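Local coordinates for ABC transporter substrate-binding protein-branched chain amino acid transport (Streptococcus pneumoniae, PDB 4GNR) that binds isoleucine and probably hands branched-chain amino acids to an ABC transporter for uptake into the cell, at residues Q32-E37 against S289-A294; V52-K57 against T68-Q73; N295-A300 against G304-N309. All coordinates share one frame; numbering follows the deposited sequence.

In the fold
All three contacts belong to the lobe built on the five-stranded parallel sheet, and none of their residues lines the isoleucine pocket. Interaction 1 is the buried one: two helices distant in sequence meet through small apolar side chains, with a water bridge beside them. Interaction 3 takes up the same helix 281-297 where it ends and joins the helix end and the turn after it to helix 303-310, adding a direct side-chain-to-backbone hydrogen bond to its apolar packing. Interaction 2 lies about 21 Å, centre to centre, from interaction 3. There an outermost strand meets the helix that follows it, almost wholly through one leucine, in a partly buried contact of aliphatic atoms, with no polar bond between the segments.

Interaction 1: Q32-E37 against S289-A294; sequences QLAVDE and SVHLVA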
ATOM      1  N   GLN A  32      -8.388  13.053  -1.051  1.00  5.80           N
ATOM      2  CA  GLN A  32      -9.392  14.126  -1.003  1.00  6.28           C
ATOM      3  C   GLN A  32      -8.995  15.207   0.014  1.00  6.34           C
ATOM      4  O   GLN A  32      -9.255  16.395  -0.209  1.00  7.06           O
ATOM      5  CB  GLN A  32     -10.780  13.570  -0.695  1.00  6.81           C
ATOM      6  CG  GLN A  32     -11.871  14.634  -0.844  1.00  7.81           C
ATOM      7  CD  GLN A  32     -12.063  15.094  -2.283  1.00  8.12           C
ATOM      8  OE1 GLN A  32     -12.310  14.275  -3.171  1.00  9.29           O
ATOM      9  NE2 GLN A  32     -12.008  16.398  -2.511  1.00 10.22           N
ATOM     10  N   LEU A  33      -8.393  14.796   1.141  1.00  6.28           N
ATOM     11  CA  LEU A  33      -7.927  15.772   2.136  1.00  6.79           C
ATOM     12  C   LEU A  33      -6.901  16.712   1.481  1.00  6.52           C
ATOM     13  O   LEU A  33      -6.961  17.932   1.657  1.00  7.08           O
ATOM     14  CB  LEU A  33      -7.329  15.063   3.336  1.00  7.07           C
ATOM     15  CG  LEU A  33      -6.774  15.953   4.446  1.00  7.92           C
ATOM     16  CD1 LEU A  33      -7.874  16.818   5.049  1.00 11.51           C
ATOM     17  CD2 LEU A  33      -6.054  15.109   5.487  1.00  9.31           C
ATOM     18  N   ALA A  34      -5.944  16.146   0.750  1.00  6.15           N
ATOM     19  CA  ALA A  34      -4.942  16.963   0.068  1.00  6.24           C
ATOM     20  C   ALA A  34      -5.619  17.925  -0.921  1.00  6.10           C
ATOM     21  O   ALA A  34      -5.272  19.109  -0.970  1.00  6.83           O
ATOM     22  CB  ALA A  34      -3.926  16.084  -0.632  1.00  6.67           C
ATOM     23  N   VAL A  35      -6.542  17.407  -1.745  1.00  6.10           N
ATOM     24  CA  VAL A  35      -7.235  18.272  -2.708  1.00  6.68           C
ATOM     25  C   VAL A  35      -7.939  19.429  -1.991  1.00  7.06           C
ATOM     26  O   VAL A  35      -7.864  20.580  -2.398  1.00  7.65           O
ATOM     27  CB  VAL A  35      -8.224  17.482  -3.572  1.00  6.71           C
ATOM     28  CG1 VAL A  35      -9.104  18.432  -4.347  1.00  8.26           C
ATOM     29  CG2 VAL A  35      -7.471  16.536  -4.491  1.00  7.23           C
ATOM     30  N   ASP A  36      -8.674  19.098  -0.942  1.00  7.34           N
ATOM     31  CA  ASP A  36      -9.423  20.129  -0.202  1.00  7.82           C
ATOM     32  C   ASP A  36      -8.506  21.225   0.304  1.00  7.71           C
ATOM     33  O   ASP A  36      -8.832  22.419   0.230  1.00  8.74           O
ATOM     34  CB  ASP A  36     -10.225  19.496   0.930  1.00  8.86           C
ATOM     35  CG  ASP A  36     -11.390  18.633   0.435  1.00 10.09           C
ATOM     36  OD1 ASP A  36     -11.782  18.685  -0.752  1.00 11.06           O
ATOM     37  OD2 ASP A  36     -11.950  17.958   1.308  1.00 13.06           O
ATOM     38  N   GLU A  37      -7.383  20.831   0.871  1.00  7.61           N
ATOM     39  CA  GLU A  37      -6.429  21.802   1.404  1.00  8.06           C
ATOM     40  C   GLU A  37      -5.816  22.658   0.316  1.00  7.69           C
ATOM     41  O   GLU A  37      -5.712  23.879   0.454  1.00  8.82           O
ATOM     42  CB  GLU A  37      -5.347  21.098   2.205  1.00  8.25           C
ATOM     43  CG  GLU A  37      -5.880  20.475   3.484  1.00  9.44           C
ATOM     44  CD  GLU A  37      -4.820  19.701   4.251  1.00 10.40           C
ATOM     45  OE1 GLU A  37      -3.775  19.411   3.642  1.00 11.33           O
ATOM     46  OE2 GLU A  37      -5.067  19.325   5.424  1.00 12.58           O
ATOM     47  N   SER A 289       0.831  11.593  -2.946  1.00  4.92           N
ATOM     48  CA  SER A 289       0.669  11.465  -4.394  1.00  5.06           C
ATOM     49  C   SER A 289      -0.081  12.667  -4.974  1.00  4.82           C
ATOM     50  O   SER A 289       0.282  13.160  -6.053  1.00  5.32           O
ATOM     51  CB  SER A 289      -0.009  10.171  -4.789  1.00  5.24           C
ATOM     52  OG  SER A 289       0.841   9.031  -4.722  1.00  6.71           O
ATOM     53  N   VAL A 290      -1.133  13.124  -4.292  1.00  5.02           N
ATOM     54  CA  VAL A 290      -1.847  14.313  -4.779  1.00  5.13           C
ATOM     55  C   VAL A 290      -0.918  15.527  -4.803  1.00  5.40           C
ATOM     56  O   VAL A 290      -0.916  16.285  -5.764  1.00  5.86           O
ATOM     57  CB  VAL A 290      -3.124  14.584  -3.971  1.00  5.57           C
ATOM     58  CG1 VAL A 290      -3.679  15.970  -4.286  1.00  6.66           C
ATOM     59  CG2 VAL A 290      -4.145  13.505  -4.231  1.00  6.20           C
ATOM     60  N   HIS A 291      -0.149  15.745  -3.729  1.00  5.77           N
ATOM     61  CA  HIS A 291       0.782  16.876  -3.723  1.00  6.03           C
ATOM     62  C   HIS A 291       1.822  16.760  -4.833  1.00  5.90           C
ATOM     63  O   HIS A 291       2.203  17.776  -5.430  1.00  6.86           O
ATOM     64  CB  HIS A 291       1.441  17.039  -2.352  1.00  6.77           C
ATOM     65  CG  HIS A 291       0.592  17.780  -1.400  1.00  7.51           C
ATOM     66  ND1 HIS A 291       0.535  19.153  -1.444  1.00 12.67           N
ATOM     67  CD2 HIS A 291      -0.254  17.389  -0.429  1.00 10.29           C
ATOM     68  CE1 HIS A 291      -0.299  19.588  -0.523  1.00 12.69           C
ATOM     69  NE2 HIS A 291      -0.789  18.543   0.117  1.00 10.59           N
ATOM     70  N   LEU A 292       2.319  15.562  -5.092  1.00  5.75           N
ATOM     71  CA  LEU A 292       3.287  15.365  -6.174  1.00  6.06           C
ATOM     72  C   LEU A 292       2.674  15.804  -7.516  1.00  5.71           C
ATOM     73  O   LEU A 292       3.327  16.487  -8.326  1.00  6.67           O
ATOM     74  CB  LEU A 292       3.713  13.890  -6.247  1.00  5.84           C
ATOM     75  CG  LEU A 292       4.719  13.477  -5.165  1.00  6.29           C
ATOM     76  CD1 LEU A 292       4.741  11.984  -4.963  1.00  7.58           C
ATOM     77  CD2 LEU A 292       6.118  13.993  -5.528  1.00  7.35           C
ATOM     78  N   VAL A 293       1.444  15.384  -7.770  1.00  5.70           N
ATOM     79  CA  VAL A 293       0.732  15.746  -9.013  1.00  5.88           C
ATOM     80  C   VAL A 293       0.460  17.252  -9.060  1.00  6.39           C
ATOM     81  O   VAL A 293       0.677  17.885 -10.101  1.00  6.85           O
ATOM     82  CB  VAL A 293      -0.553  14.940  -9.164  1.00  6.43           C
ATOM     83  CG1 VAL A 293      -1.430  15.481 -10.291  1.00  7.74           C
ATOM     84  CG2 VAL A 293      -0.230  13.448  -9.378  1.00  7.03           C
ATOM     85  N   ALA A 294      -0.037  17.825  -7.958  1.00  6.74           N
ATOM     86  CA  ALA A 294      -0.360  19.248  -7.924  1.00  7.23           C
ATOM     87  C   ALA A 294       0.888  20.090  -8.178  1.00  7.42           C
ATOM     88  O   ALA A 294       0.842  21.071  -8.923  1.00  8.62           O
ATOM     89  CB  ALA A 294      -1.014  19.590  -6.609  1.00  8.11           C
TER
HETATM   90  O   HOH W   1      -2.003  20.390   1.855  1.00 15.38           O
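E37 OE1 reaches across to H291 through a single water, which donates to it at 2.7 Å; Y287 OH, one turn before H291, holds the same oxygen. The water also lies 2.8 Å from H291 NE2, at the edge of the imidazole and in its plane, so it joins the two polar ends with good geometry for the ring. Glutamate suits this place because its long chain carries the carboxylate past the apolar contact. With E37 OE1 only 4.7 Å from H291 NE2, the carboxylate would be expected to favour a protonated imidazole, though a neutral ring remains possible.

Inside this polar margin the helices touch through small side chains. A34 CB lies 3.7 Å from V290 CG1, and alanine fits because a bare methyl lets the helices approach to 9.1 Å between segment axes, at 42°. V290 turns CG1 anti to its own backbone N (chi1 168°), and that branch also meets V35 CG2 at 3.8 Å, the two valines crossing at about a right angle. Beside V290, the H291 ring also meets A34, with CD2 3.9 Å from A34 CB and the ring set obliquely to the methyl.

On the flank of helix 21-40 that faces helix 262-275, Q32 NE2 donates to D36 OD1 one turn on, at 2.9 Å; D36 OD1 lies close to the amide plane of Q32, whereas NE2 comes in from well above the carboxylate plane of D36. D36 OD2 makes a salt bridge with K274. Helix 21-40 thus lies between two helices: L33 packs on Y275, while V290 continues along A31 and I38. Helix 281-297 in turn packs on the parallel sheet: S289, L292 and V293 touch I103 of strand 102-104.

Interaction 2: V52-K57 against T68-Q73; sequences VDKDNK and TNLVTQ
L70 packs against V52 and K54 within a beta-alpha-beta crossover of the parallel sheet: strand 48-55 leads into helix 60-72, and the chain then returns as strand 78-80, with strand 7-14 lying between the two. The contact is therefore a helix resting on the outermost strand from which it has just come.

Across the segments the packing is apolar and depends on one methyl. L70 places CG beside its backbone N (chi1 -77°), which swings the end of the side chain to the strand although its first bond does not aim there. Its CD2 then sits 3.7 Å from V52 CG1 and 3.7 Å from V52 O. The same methyl meets K54 CG at 3.9 Å. V52 and K54, two residues apart, both face the helix, with D53 between them pointing away; a beta-branched valine fills the more sheltered place, and a lysine suits the outer one, since its CG rests on the leucine methyl while the chain, bent at chi2 (-73°), carries the amino group on. V66, a turn earlier in the helix, also packs on K54.

Polar bonds are made within the segments and, from the strand, to strand 7-14 and the loop after it. V52, K54 and N56 pair through their backbones with that strand. Where strand 48-55 ends, D55 forms an Asx turn: its OD1 accepts K57 N at 2.8 Å from well above the carboxylate plane and also accepts E16 N, while OD2 bonds S17 OG. Both carboxylate oxygens of D55 are thus used in shaping this strand end.

Within helix 60-72, T68 O takes two donors from opposite faces of its plane, T72 N at 2.9 Å and T72 OG1 at 2.7 Å.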
ATOM      1  N   VAL A  52     -12.686  13.845 -10.252  1.00  8.00           N
ATOM      2  CA  VAL A  52     -13.647  12.853 -10.801  1.00  7.90           C
ATOM      3  C   VAL A  52     -13.225  11.556 -10.064  1.00  7.10           C
ATOM      4  O   VAL A  52     -12.214  10.934 -10.401  1.00  7.76           O
ATOM      5  CB  VAL A  52     -13.619  12.702 -12.298  1.00  8.88           C
ATOM      6  CG1 VAL A  52     -14.681  11.703 -12.718  1.00 10.05           C
ATOM      7  CG2 VAL A  52     -13.841  14.056 -12.950  1.00 12.38           C
ATOM      8  N   ASP A  53     -13.999  11.200  -9.043  1.00  7.60           N
ATOM      9  CA  ASP A  53     -13.668  10.096  -8.124  1.00  7.74           C
ATOM     10  C   ASP A  53     -14.423   8.850  -8.494  1.00  7.60           C
ATOM     11  O   ASP A  53     -15.620   8.787  -8.279  1.00  9.10           O
ATOM     12  CB  ASP A  53     -13.993  10.559  -6.693  1.00  9.00           C
ATOM     13  CG  ASP A  53     -13.672   9.544  -5.615  1.00  8.06           C
ATOM     14  OD1 ASP A  53     -13.205   8.441  -5.960  1.00  8.33           O
ATOM     15  OD2 ASP A  53     -13.912   9.880  -4.434  1.00  9.90           O
ATOM     16  N   LYS A  54     -13.730   7.851  -9.027  1.00  6.98           N
ATOM     17  CA  LYS A  54     -14.327   6.614  -9.460  1.00  7.75           C
ATOM     18  C   LYS A  54     -13.888   5.420  -8.619  1.00  6.78           C
ATOM     19  O   LYS A  54     -12.723   5.297  -8.227  1.00  7.64           O
ATOM     20  CB  LYS A  54     -13.954   6.372 -10.919  1.00  9.40           C
ATOM     21  CG  LYS A  54     -14.566   7.385 -11.874  1.00 11.91           C
ATOM     22  CD  LYS A  54     -16.054   7.140 -12.047  1.00 15.86           C
ATOM     23  CE  LYS A  54     -16.695   8.065 -13.054  1.00 18.77           C
ATOM     24  NZ  LYS A  54     -18.119   7.715 -13.257  1.00 23.15           N
ATOM     25  N   ASP A  55     -14.847   4.532  -8.391  1.00  6.88           N
ATOM     26  CA  ASP A  55     -14.660   3.283  -7.657  1.00  6.94           C
ATOM     27  C   ASP A  55     -14.430   2.140  -8.678  1.00  6.91           C
ATOM     28  O   ASP A  55     -15.277   1.891  -9.526  1.00  9.60           O
ATOM     29  CB  ASP A  55     -15.932   2.983  -6.833  1.00  7.26           C
ATOM     30  CG  ASP A  55     -15.900   1.676  -6.056  1.00  7.24           C
ATOM     31  OD1 ASP A  55     -14.822   1.067  -5.910  1.00  6.70           O
ATOM     32  OD2 ASP A  55     -16.997   1.283  -5.574  1.00  9.13           O
ATOM     33  N   ASN A  56     -13.292   1.469  -8.573  1.00  6.40           N
ATOM     34  CA  ASN A  56     -12.992   0.327  -9.430  1.00  6.58           C
ATOM     35  C   ASN A  56     -13.479  -1.018  -8.866  1.00  6.50           C
ATOM     36  O   ASN A  56     -13.241  -2.065  -9.485  1.00  7.05           O
ATOM     37  CB  ASN A  56     -11.521   0.270  -9.814  1.00  6.69           C
ATOM     38  CG  ASN A  56     -10.620   0.096  -8.614  1.00  6.16           C
ATOM     39  OD1 ASN A  56     -10.904  -0.713  -7.725  1.00  6.82           O
ATOM     40  ND2 ASN A  56      -9.504   0.838  -8.585  1.00  6.48           N
ATOM     41  N   LYS A  57     -14.139  -0.996  -7.707  1.00  6.74           N
ATOM     42  CA  LYS A  57     -14.810  -2.177  -7.119  1.00  7.45           C
ATOM     43  C   LYS A  57     -13.832  -3.296  -6.778  1.00  7.29           C
ATOM     44  O   LYS A  57     -14.238  -4.431  -6.584  1.00  8.20           O
ATOM     45  CB  LYS A  57     -15.919  -2.692  -8.074  1.00  8.53           C
ATOM     46  CG  LYS A  57     -16.934  -1.627  -8.461  1.00 10.05           C
ATOM     47  CD  LYS A  57     -17.969  -2.210  -9.443  1.00 13.05           C
ATOM     48  CE  LYS A  57     -19.036  -1.206  -9.861  1.00 17.01           C
ATOM     49  NZ  LYS A  57     -20.057  -1.832 -10.742  1.00 20.37           N
ATOM     50  N   THR A  68     -10.079   4.249 -18.838  1.00  7.86           N
ATOM     51  CA  THR A  68     -10.475   4.717 -20.169  1.00  8.68           C
ATOM     52  C   THR A  68     -11.492   5.852 -20.063  1.00  8.78           C
ATOM     53  O   THR A  68     -11.376   6.884 -20.728  1.00  9.46           O
ATOM     54  CB  THR A  68     -10.973   3.550 -21.043  1.00  9.46           C
ATOM     55  OG1 THR A  68      -9.854   2.717 -21.355  1.00 11.94           O
ATOM     56  CG2 THR A  68     -11.618   4.080 -22.358  1.00 11.85           C
ATOM     57  N   ASN A  69     -12.510   5.654 -19.252  0.50  8.53           N
ATOM     58  CA  ASN A  69     -13.524   6.681 -19.131  0.50  8.94           C
ATOM     59  C   ASN A  69     -12.938   7.976 -18.545  0.50  8.50           C
ATOM     60  O   ASN A  69     -13.195   9.057 -19.077  0.50  8.56           O
ATOM     61  CB  ASN A  69     -14.731   6.119 -18.390  0.50 10.22           C
ATOM     62  CG  ASN A  69     -15.370   4.914 -19.119  0.50 11.94           C
ATOM     63  OD1 ASN A  69     -15.109   4.630 -20.299  0.50 13.82           O
ATOM     64  ND2 ASN A  69     -16.235   4.217 -18.395  0.50 15.12           N
ATOM     65  N   LEU A  70     -12.095   7.871 -17.505  1.00  8.18           N
ATOM     66  CA  LEU A  70     -11.481   9.060 -16.916  1.00  7.92           C
ATOM     67  C   LEU A  70     -10.680   9.872 -17.938  1.00  7.55           C
ATOM     68  O   LEU A  70     -10.749  11.105 -17.960  1.00  8.35           O
ATOM     69  CB  LEU A  70     -10.543   8.700 -15.753  1.00  7.29           C
ATOM     70  CG  LEU A  70     -11.206   8.340 -14.427  1.00  7.06           C
ATOM     71  CD1 LEU A  70     -10.178   7.808 -13.435  1.00  7.80           C
ATOM     72  CD2 LEU A  70     -11.944   9.553 -13.841  1.00  8.93           C
ATOM     73  N   VAL A  71      -9.886   9.186 -18.753  1.00  7.98           N
ATOM     74  CA  VAL A  71      -8.986   9.893 -19.655  1.00  8.21           C
ATOM     75  C   VAL A  71      -9.594  10.322 -20.971  1.00  9.18           C
ATOM     76  O   VAL A  71      -9.099  11.254 -21.589  1.00 10.89           O
ATOM     77  CB  VAL A  71      -7.647   9.110 -19.868  1.00  8.42           C
ATOM     78  CG1 VAL A  71      -6.973   8.833 -18.511  1.00  9.22           C
ATOM     79  CG2 VAL A  71      -7.812   7.831 -20.660  1.00  9.83           C
ATOM     80  N   THR A  72     -10.654   9.653 -21.416  1.00  8.90           N
ATOM     81  CA  THR A  72     -11.272   9.983 -22.704  1.00 10.09           C
ATOM     82  C   THR A  72     -12.642  10.653 -22.618  1.00 10.39           C
ATOM     83  O   THR A  72     -13.025  11.329 -23.537  1.00 12.55           O
ATOM     84  CB  THR A  72     -11.463   8.735 -23.606  1.00 11.18           C
ATOM     85  OG1 THR A  72     -12.454   7.869 -23.048  1.00 12.67           O
ATOM     86  CG2 THR A  72     -10.167   8.020 -23.873  1.00 13.76           C
ATOM     87  N   GLN A  73     -13.419  10.386 -21.582  1.00 11.40           N
ATOM     88  CA  GLN A  73     -14.774  10.965 -21.436  1.00 12.05           C
ATOM     89  C   GLN A  73     -14.701  12.160 -20.502  1.00 11.55           C
ATOM     90  O   GLN A  73     -15.086  13.268 -20.828  1.00 12.57           O
ATOM     91  CB  GLN A  73     -15.760   9.910 -20.916  1.00 13.31           C
ATOM     92  CG  GLN A  73     -15.943   8.727 -21.839  1.00 15.52           C
ATOM     93  CD  GLN A  73     -16.749   9.068 -23.074  1.00 18.62           C
ATOM     94  OE1 GLN A  73     -17.443  10.088 -23.145  1.00 19.49           O
ATOM     95  NE2 GLN A  73     -16.728   8.156 -24.038  1.00 23.64           N
TER

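Interaction 3: N295-A300 against G304-N309; sequences NAAKGA and GEIKDN
N309 runs alongside the end of helix 281-297, and its CB lies 3.4 Å from A296 O and also touches A296 CB. Its CG is 3.6 Å from A296 O, carried there by a chi1 of -65° that sets CG beside the backbone N. At the tip, ND2 donates to A296 O at 2.9 Å, with an N-H...O angle of 156° and the donor tilted slightly from the carbonyl plane. The same nitrogen gives a longer bond of 3.2 Å to a water, which in turn donates to K298 O. Asparagine suits the place because a short amide can serve a carbonyl the helix no longer serves: A300 N, the usual partner of A296 O, bonds A297 O instead.

Around this bond the packing is apolar. I306 sends CG1 to A300 CB at 3.7 Å and its CG2 meets A296 CB, while E305 lays its CB over A300 and its OE1 accepts K301 N. The small side chains of A296 and A300 allow the second helix to lie close.

G299 has positive phi (74°), which glycine adopts easily, and its N bonds D45 OD2. Residues 297-300 thus form a type II beta turn that ends one helix and leads toward the next, helix 303-310, whose asparagine secures the joint.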
ATOM      1  N   ASN A 295       2.008  19.718  -7.571  1.00  7.23           N
ATOM      2  CA  ASN A 295       3.236  20.443  -7.796  1.00  7.84           C
ATOM      3  C   ASN A 295       3.654  20.332  -9.270  1.00  7.41           C
ATOM      4  O   ASN A 295       4.087  21.315  -9.872  1.00  8.40           O
ATOM      5  CB  ASN A 295       4.346  19.931  -6.874  1.00  7.83           C
ATOM      6  CG  ASN A 295       4.154  20.330  -5.440  1.00  8.67           C
ATOM      7  OD1 ASN A 295       3.315  21.163  -5.095  1.00 10.40           O
ATOM      8  ND2 ASN A 295       4.930  19.717  -4.583  1.00 10.98           N
ATOM      9  N   ALA A 296       3.547  19.127  -9.827  1.00  7.01           N
ATOM     10  CA  ALA A 296       3.906  18.876 -11.227  1.00  7.64           C
ATOM     11  C   ALA A 296       3.008  19.631 -12.205  1.00  7.49           C
ATOM     12  O   ALA A 296       3.413  19.927 -13.321  1.00  8.77           O
ATOM     13  CB  ALA A 296       3.890  17.389 -11.511  1.00  7.83           C
ATOM     14  N   ALA A 297       1.795  19.927 -11.781  1.00  7.62           N
ATOM     15  CA  ALA A 297       0.826  20.659 -12.606  1.00  8.14           C
ATOM     16  C   ALA A 297       1.122  22.163 -12.690  1.00  8.62           C
ATOM     17  O   ALA A 297       0.599  22.841 -13.565  1.00  9.51           O
ATOM     18  CB  ALA A 297      -0.576  20.424 -12.132  1.00  9.14           C
ATOM     19  N   LYS A 298       1.925  22.674 -11.764  0.50  8.82           N
ATOM     20  CA  LYS A 298       2.265  24.100 -11.789  0.50 10.06           C
ATOM     21  C   LYS A 298       3.047  24.405 -13.084  0.50 10.04           C
ATOM     22  O   LYS A 298       4.101  23.830 -13.350  0.50 11.28           O
ATOM     23  CB  LYS A 298       3.042  24.508 -10.544  0.50 10.82           C
ATOM     24  CG  LYS A 298       3.340  25.986 -10.490  0.50 13.67           C
ATOM     25  CD  LYS A 298       4.124  26.371  -9.247  0.50 16.30           C
ATOM     26  CE  LYS A 298       4.434  27.862  -9.218  0.50 18.44           C
ATOM     27  NZ  LYS A 298       5.199  28.246  -8.003  0.50 20.89           N
ATOM     28  N   GLY A 299       2.496  25.317 -13.882  1.00 10.45           N
ATOM     29  CA  GLY A 299       3.071  25.702 -15.166  1.00 11.23           C
ATOM     30  C   GLY A 299       2.899  24.665 -16.271  1.00 11.07           C
ATOM     31  O   GLY A 299       3.376  24.870 -17.372  1.00 13.72           O
ATOM     32  N   ALA A 300       2.185  23.576 -16.014  1.00  9.81           N
ATOM     33  CA  ALA A 300       2.017  22.525 -17.021  1.00 10.11           C
ATOM     34  C   ALA A 300       0.942  22.898 -18.017  1.00 10.34           C
ATOM     35  O   ALA A 300      -0.191  23.208 -17.653  1.00 12.94           O
ATOM     36  CB  ALA A 300       1.660  21.204 -16.371  1.00  9.90           C
ATOM     37  N   GLY A 304       1.292  15.748 -20.793  1.00 10.68           N
ATOM     38  CA  GLY A 304       2.667  15.301 -21.041  1.00 10.82           C
ATOM     39  C   GLY A 304       3.649  16.084 -20.166  1.00  9.71           C
ATOM     40  O   GLY A 304       4.662  15.562 -19.705  1.00 10.93           O
ATOM     41  N   GLU A 305       3.335  17.372 -19.980  1.00 10.19           N
ATOM     42  CA  GLU A 305       4.162  18.243 -19.118  1.00  9.63           C
ATOM     43  C   GLU A 305       4.016  17.849 -17.638  1.00  9.05           C
ATOM     44  O   GLU A 305       4.981  17.903 -16.880  1.00  9.34           O
ATOM     45  CB  GLU A 305       3.912  19.734 -19.330  1.00  9.86           C
ATOM     46  CG  GLU A 305       4.376  20.190 -20.689  1.00 11.21           C
ATOM     47  CD  GLU A 305       4.460  21.693 -20.843  1.00 12.69           C
ATOM     48  OE1 GLU A 305       4.015  22.467 -19.965  1.00 13.07           O
ATOM     49  OE2 GLU A 305       5.017  22.118 -21.868  1.00 16.16           O
ATOM     50  N   ILE A 306       2.809  17.479 -17.210  1.00  8.46           N
ATOM     51  CA  ILE A 306       2.637  16.993 -15.833  1.00  8.43           C
ATOM     52  C   ILE A 306       3.541  15.744 -15.663  1.00  7.69           C
ATOM     53  O   ILE A 306       4.258  15.613 -14.663  1.00  8.09           O
ATOM     54  CB  ILE A 306       1.168  16.641 -15.507  1.00  8.24           C
ATOM     55  CG1 ILE A 306       0.284  17.881 -15.638  1.00  8.91           C
ATOM     56  CG2 ILE A 306       1.095  16.060 -14.106  1.00  8.74           C
ATOM     57  CD1 ILE A 306      -1.180  17.667 -15.347  1.00 10.11           C
ATOM     58  N   LYS A 307       3.495  14.828 -16.640  1.00  8.15           N
ATOM     59  CA  LYS A 307       4.333  13.632 -16.628  1.00  7.93           C
ATOM     60  C   LYS A 307       5.815  14.002 -16.539  1.00  7.90           C
ATOM     61  O   LYS A 307       6.554  13.471 -15.698  1.00  8.28           O
ATOM     62  CB  LYS A 307       3.984  12.768 -17.847  1.00  8.58           C
ATOM     63  CG  LYS A 307       4.809  11.478 -17.990  1.00  9.43           C
ATOM     64  CD  LYS A 307       6.107  11.613 -18.711  1.00 11.24           C
ATOM     65  CE  LYS A 307       5.856  11.889 -20.215  1.00 13.91           C
ATOM     66  NZ  LYS A 307       7.075  11.954 -21.032  1.00 17.01           N
ATOM     67  N   ASP A 308       6.254  14.908 -17.401  1.00  8.43           N
ATOM     68  CA  ASP A 308       7.668  15.297 -17.388  1.00  8.81           C
ATOM     69  C   ASP A 308       8.078  15.907 -16.044  1.00  8.02           C
ATOM     70  O   ASP A 308       9.154  15.649 -15.515  1.00  8.83           O
ATOM     71  CB  ASP A 308       7.986  16.299 -18.505  1.00 10.09           C
ATOM     72  CG  ASP A 308       8.057  15.670 -19.895  1.00 14.33           C
ATOM     73  OD1 ASP A 308       8.219  14.447 -20.016  1.00 16.49           O
ATOM     74  OD2 ASP A 308       8.055  16.430 -20.882  1.00 18.14           O
ATOM     75  N   ASN A 309       7.211  16.758 -15.520  1.00  8.61           N
ATOM     76  CA  ASN A 309       7.485  17.429 -14.241  1.00  8.60           C
ATOM     77  C   ASN A 309       7.542  16.410 -13.099  1.00  8.38           C
ATOM     78  O   ASN A 309       8.369  16.544 -12.181  1.00  8.67           O
ATOM     79  CB  ASN A 309       6.501  18.550 -13.992  1.00  8.83           C
ATOM     80  CG  ASN A 309       6.630  19.695 -15.000  1.00  9.59           C
ATOM     81  OD1 ASN A 309       7.509  19.716 -15.858  1.00 13.63           O
ATOM     82  ND2 ASN A 309       5.725  20.651 -14.894  1.00 10.95           N
TER
HETATM   83  O   HOH W   2       5.972  23.786 -15.306  1.00 44.47           O